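Local structure of putative Nitroreductase (Desulfovibrio desulfuricans subsp. desulfuricans str. G20, 3E39) at residues 80-85 against 106-111. The protein binds FMN and probably acts as a flavin-dependent oxidoreductase of the nitroreductase type. Sequence-based numbering, arbitrary orientation.
Sequences VIILVF and QNMLLA
With CG anti to its carbonyl carbon (chi1 -70°) and a nearly extended chi2, selenomethionine M108, in the conformer described here, reaches from helix 94-114 to strand 80-87, and a bend at chi3 (-72°) then swings CE alongside V84. On the strand, V84 has CG1 anti to the backbone N (chi1 -173°), which leaves CG2 as the branch that meets the helix. CE of M108 lies 3.7 Å from CG2 of V84, the two chains passing side by side and pointing opposite ways. The selenium touches I82 more loosely, 4.3 Å from SE of M108 to CG2 of I82. One flexible side chain thus bridges two alternate strand residues that face the helix, while the backbones stay well apart, at 9.4 Å between CA of I82 and CA of M108. I34 of helix 28-39 touches both I82 and M108, and F52 and I149 on the two flanking strands also pack against M108. The contact therefore joins an inner strand of the antiparallel sheet to the dimer-interface helix, where N107 OD1 and Q106 NE2 hydrogen-bond reciprocally with Q106 and N107 of the second subunit. No hydrogen bond or charge links the two segments, so their cohesion here rests on dispersion and apolar burial.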
ATOM      1  N   VAL A  80     -15.061 -14.949   0.455  1.00 14.60           N
ATOM      2  CA  VAL A  80     -14.983 -14.004   1.562  1.00 14.06           C
ATOM      3  C   VAL A  80     -14.709 -12.605   0.996  1.00 12.65           C
ATOM      4  O   VAL A  80     -14.013 -12.450  -0.006  1.00 11.94           O
ATOM      5  CB  VAL A  80     -13.899 -14.408   2.603  1.00 16.83           C
ATOM      6  CG1 VAL A  80     -12.508 -14.406   1.986  1.00 16.67           C
ATOM      7  CG2 VAL A  80     -13.967 -13.494   3.873  1.00 16.22           C
ATOM      8  N   ILE A  81     -15.311 -11.607   1.631  1.00 11.65           N
ATOM      9  CA  ILE A  81     -15.103 -10.205   1.319  1.00 10.17           C
ATOM     10  C   ILE A  81     -14.643  -9.518   2.623  1.00 10.59           C
ATOM     11  O   ILE A  81     -15.240  -9.736   3.696  1.00 13.04           O
ATOM     12  CB  ILE A  81     -16.385  -9.551   0.776  1.00 10.13           C
ATOM     13  CG1 ILE A  81     -16.724 -10.172  -0.597  1.00 13.92           C
ATOM     14  CG2 ILE A  81     -16.201  -8.039   0.592  1.00  5.96           C
ATOM     15  CD1 ILE A  81     -18.079  -9.835  -1.136  1.00 17.18           C
ATOM     16  N   ILE A  82     -13.559  -8.750   2.551  1.00  9.56           N
ATOM     17  CA  ILE A  82     -13.086  -7.982   3.690  1.00  7.44           C
ATOM     18  C   ILE A  82     -13.331  -6.495   3.360  1.00  7.23           C
ATOM     19  O   ILE A  82     -12.784  -5.948   2.393  1.00  5.73           O
ATOM     20  CB  ILE A  82     -11.583  -8.243   4.040  1.00  7.73           C
ATOM     21  CG1 ILE A  82     -11.354  -9.702   4.467  1.00  9.26           C
ATOM     22  CG2 ILE A  82     -11.096  -7.289   5.197  1.00 11.42           C
ATOM     23  CD1 ILE A  82      -9.871 -10.080   4.588  1.00  9.82           C
ATOM     24  N   LEU A  83     -14.211  -5.867   4.124  1.00  7.92           N
ATOM     25  CA  LEU A  83     -14.442  -4.444   3.992  1.00  8.30           C
ATOM     26  C   LEU A  83     -13.415  -3.683   4.830  1.00  9.68           C
ATOM     27  O   LEU A  83     -13.169  -4.029   5.997  1.00  9.62           O
ATOM     28  CB  LEU A  83     -15.870  -4.071   4.373  1.00  8.09           C
ATOM     29  CG  LEU A  83     -16.982  -4.830   3.659  1.00  8.88           C
ATOM     30  CD1 LEU A  83     -18.367  -4.336   4.141  1.00 12.70           C
ATOM     31  CD2 LEU A  83     -16.856  -4.694   2.169  1.00 10.15           C
ATOM     32  N   VAL A  84     -12.793  -2.682   4.211  1.00  7.66           N
ATOM     33  CA  VAL A  84     -11.782  -1.863   4.857  1.00  6.84           C
ATOM     34  C   VAL A  84     -12.293  -0.436   5.050  1.00  7.36           C
ATOM     35  O   VAL A  84     -12.816   0.180   4.119  1.00  8.27           O
ATOM     36  CB  VAL A  84     -10.516  -1.836   3.992  1.00  7.43           C
ATOM     37  CG1 VAL A  84      -9.358  -1.125   4.721  1.00  7.07           C
ATOM     38  CG2 VAL A  84     -10.146  -3.275   3.583  1.00 11.66           C
ATOM     39  N   PHE A  85     -12.089   0.099   6.255  1.00  6.56           N
ATOM     40  CA  PHE A  85     -12.538   1.434   6.600  1.00  4.76           C
ATOM     41  C   PHE A  85     -11.446   2.185   7.357  1.00  7.56           C
ATOM     42  O   PHE A  85     -10.467   1.605   7.854  1.00  7.16           O
ATOM     43  CB  PHE A  85     -13.738   1.406   7.574  1.00  8.44           C
ATOM     44  CG  PHE A  85     -14.873   0.546   7.130  1.00  7.73           C
ATOM     45  CD1 PHE A  85     -14.845  -0.820   7.376  1.00  9.48           C
ATOM     46  CD2 PHE A  85     -15.979   1.092   6.491  1.00  8.41           C
ATOM     47  CE1 PHE A  85     -15.868  -1.628   6.959  1.00  8.24           C
ATOM     48  CE2 PHE A  85     -17.014   0.277   6.079  1.00  9.56           C
ATOM     49  CZ  PHE A  85     -16.962  -1.073   6.312  1.00  8.19           C
ATOM     50  N   GLN A 106      -2.896  -3.468   0.224  1.00  6.70           N
ATOM     51  CA  GLN A 106      -1.826  -4.107  -0.495  1.00  6.36           C
ATOM     52  C   GLN A 106      -1.229  -5.284   0.274  1.00  6.72           C
ATOM     53  O   GLN A 106      -1.021  -6.331  -0.309  1.00  7.38           O
ATOM     54  CB  GLN A 106      -0.721  -3.095  -0.866  1.00  8.44           C
ATOM     55  CG  GLN A 106       0.369  -3.682  -1.773  1.00  8.73           C
ATOM     56  CD  GLN A 106      -0.127  -4.165  -3.155  1.00  6.13           C
ATOM     57  OE1 GLN A 106      -1.234  -3.843  -3.610  1.00  8.29           O
ATOM     58  NE2 GLN A 106       0.748  -4.885  -3.859  1.00  8.61           N
ATOM     59  N   ASN A 107      -0.992  -5.119   1.581  1.00  7.65           N
ATOM     60  CA  ASN A 107      -0.515  -6.217   2.410  1.00  7.88           C
ATOM     61  C   ASN A 107      -1.471  -7.402   2.368  1.00  8.64           C
ATOM     62  O   ASN A 107      -1.037  -8.538   2.286  1.00  7.96           O
ATOM     63  CB  ASN A 107      -0.368  -5.792   3.871  1.00  6.47           C
ATOM     64  CG  ASN A 107       0.972  -5.195   4.195  1.00  8.70           C
ATOM     65  OD1 ASN A 107       1.862  -5.078   3.332  1.00  9.00           O
ATOM     66  ND2 ASN A 107       1.137  -4.827   5.463  1.00  7.94           N
HETATM   67  N   MSE A 108      -2.764  -7.120   2.442  1.00  6.92           N
HETATM   68  CA  MSE A 108      -3.777  -8.163   2.400  0.67  7.08           C
HETATM   69  C   MSE A 108      -3.825  -8.891   1.056  1.00  9.42           C
HETATM   70  O   MSE A 108      -3.974 -10.105   1.018  1.00  8.64           O
HETATM   71  CB  MSE A 108      -5.131  -7.611   2.836  0.67  7.00           C
HETATM   72  CG  MSE A 108      -5.130  -7.300   4.330  0.67  5.51           C
HETATM   73 SE   MSE A 108      -6.828  -6.910   5.075  0.50  5.51          SE
HETATM   74  CE  MSE A 108      -7.012  -5.095   4.223  0.67 10.16           C
ATOM     75  N   LEU A 109      -3.641  -8.162  -0.050  1.00  9.95           N
ATOM     76  CA  LEU A 109      -3.603  -8.758  -1.392  1.00  9.39           C
ATOM     77  C   LEU A 109      -2.351  -9.654  -1.539  1.00  9.43           C
ATOM     78  O   LEU A 109      -2.418 -10.738  -2.128  1.00  8.96           O
ATOM     79  CB  LEU A 109      -3.594  -7.669  -2.473  1.00 10.31           C
ATOM     80  CG  LEU A 109      -4.842  -6.809  -2.650  1.00  6.33           C
ATOM     81  CD1 LEU A 109      -4.586  -5.796  -3.786  1.00  7.28           C
ATOM     82  CD2 LEU A 109      -6.092  -7.696  -2.847  1.00  7.74           C
ATOM     83  N   LEU A 110      -1.206  -9.185  -1.014  1.00  8.73           N
ATOM     84  CA  LEU A 110       0.030  -9.965  -1.028  1.00  8.19           C
ATOM     85  C   LEU A 110      -0.127 -11.217  -0.133  1.00  9.06           C
ATOM     86  O   LEU A 110       0.288 -12.323  -0.489  1.00 10.11           O
ATOM     87  CB  LEU A 110       1.222  -9.116  -0.582  1.00  8.31           C
ATOM     88  CG  LEU A 110       1.627  -8.011  -1.574  1.00 10.87           C
ATOM     89  CD1 LEU A 110       2.707  -7.075  -0.994  1.00  6.87           C
ATOM     90  CD2 LEU A 110       2.109  -8.634  -2.913  1.00 10.15           C
ATOM     91  N   ALA A 111      -0.753 -11.031   1.021  1.00  8.74           N
ATOM     92  CA  ALA A 111      -1.005 -12.135   1.935  1.00  9.32           C
ATOM     93  C   ALA A 111      -1.912 -13.177   1.289  1.00  8.69           C
ATOM     94  O   ALA A 111      -1.630 -14.386   1.380  1.00 10.25           O
ATOM     95  CB  ALA A 111      -1.589 -11.651   3.254  1.00  8.15           C
TER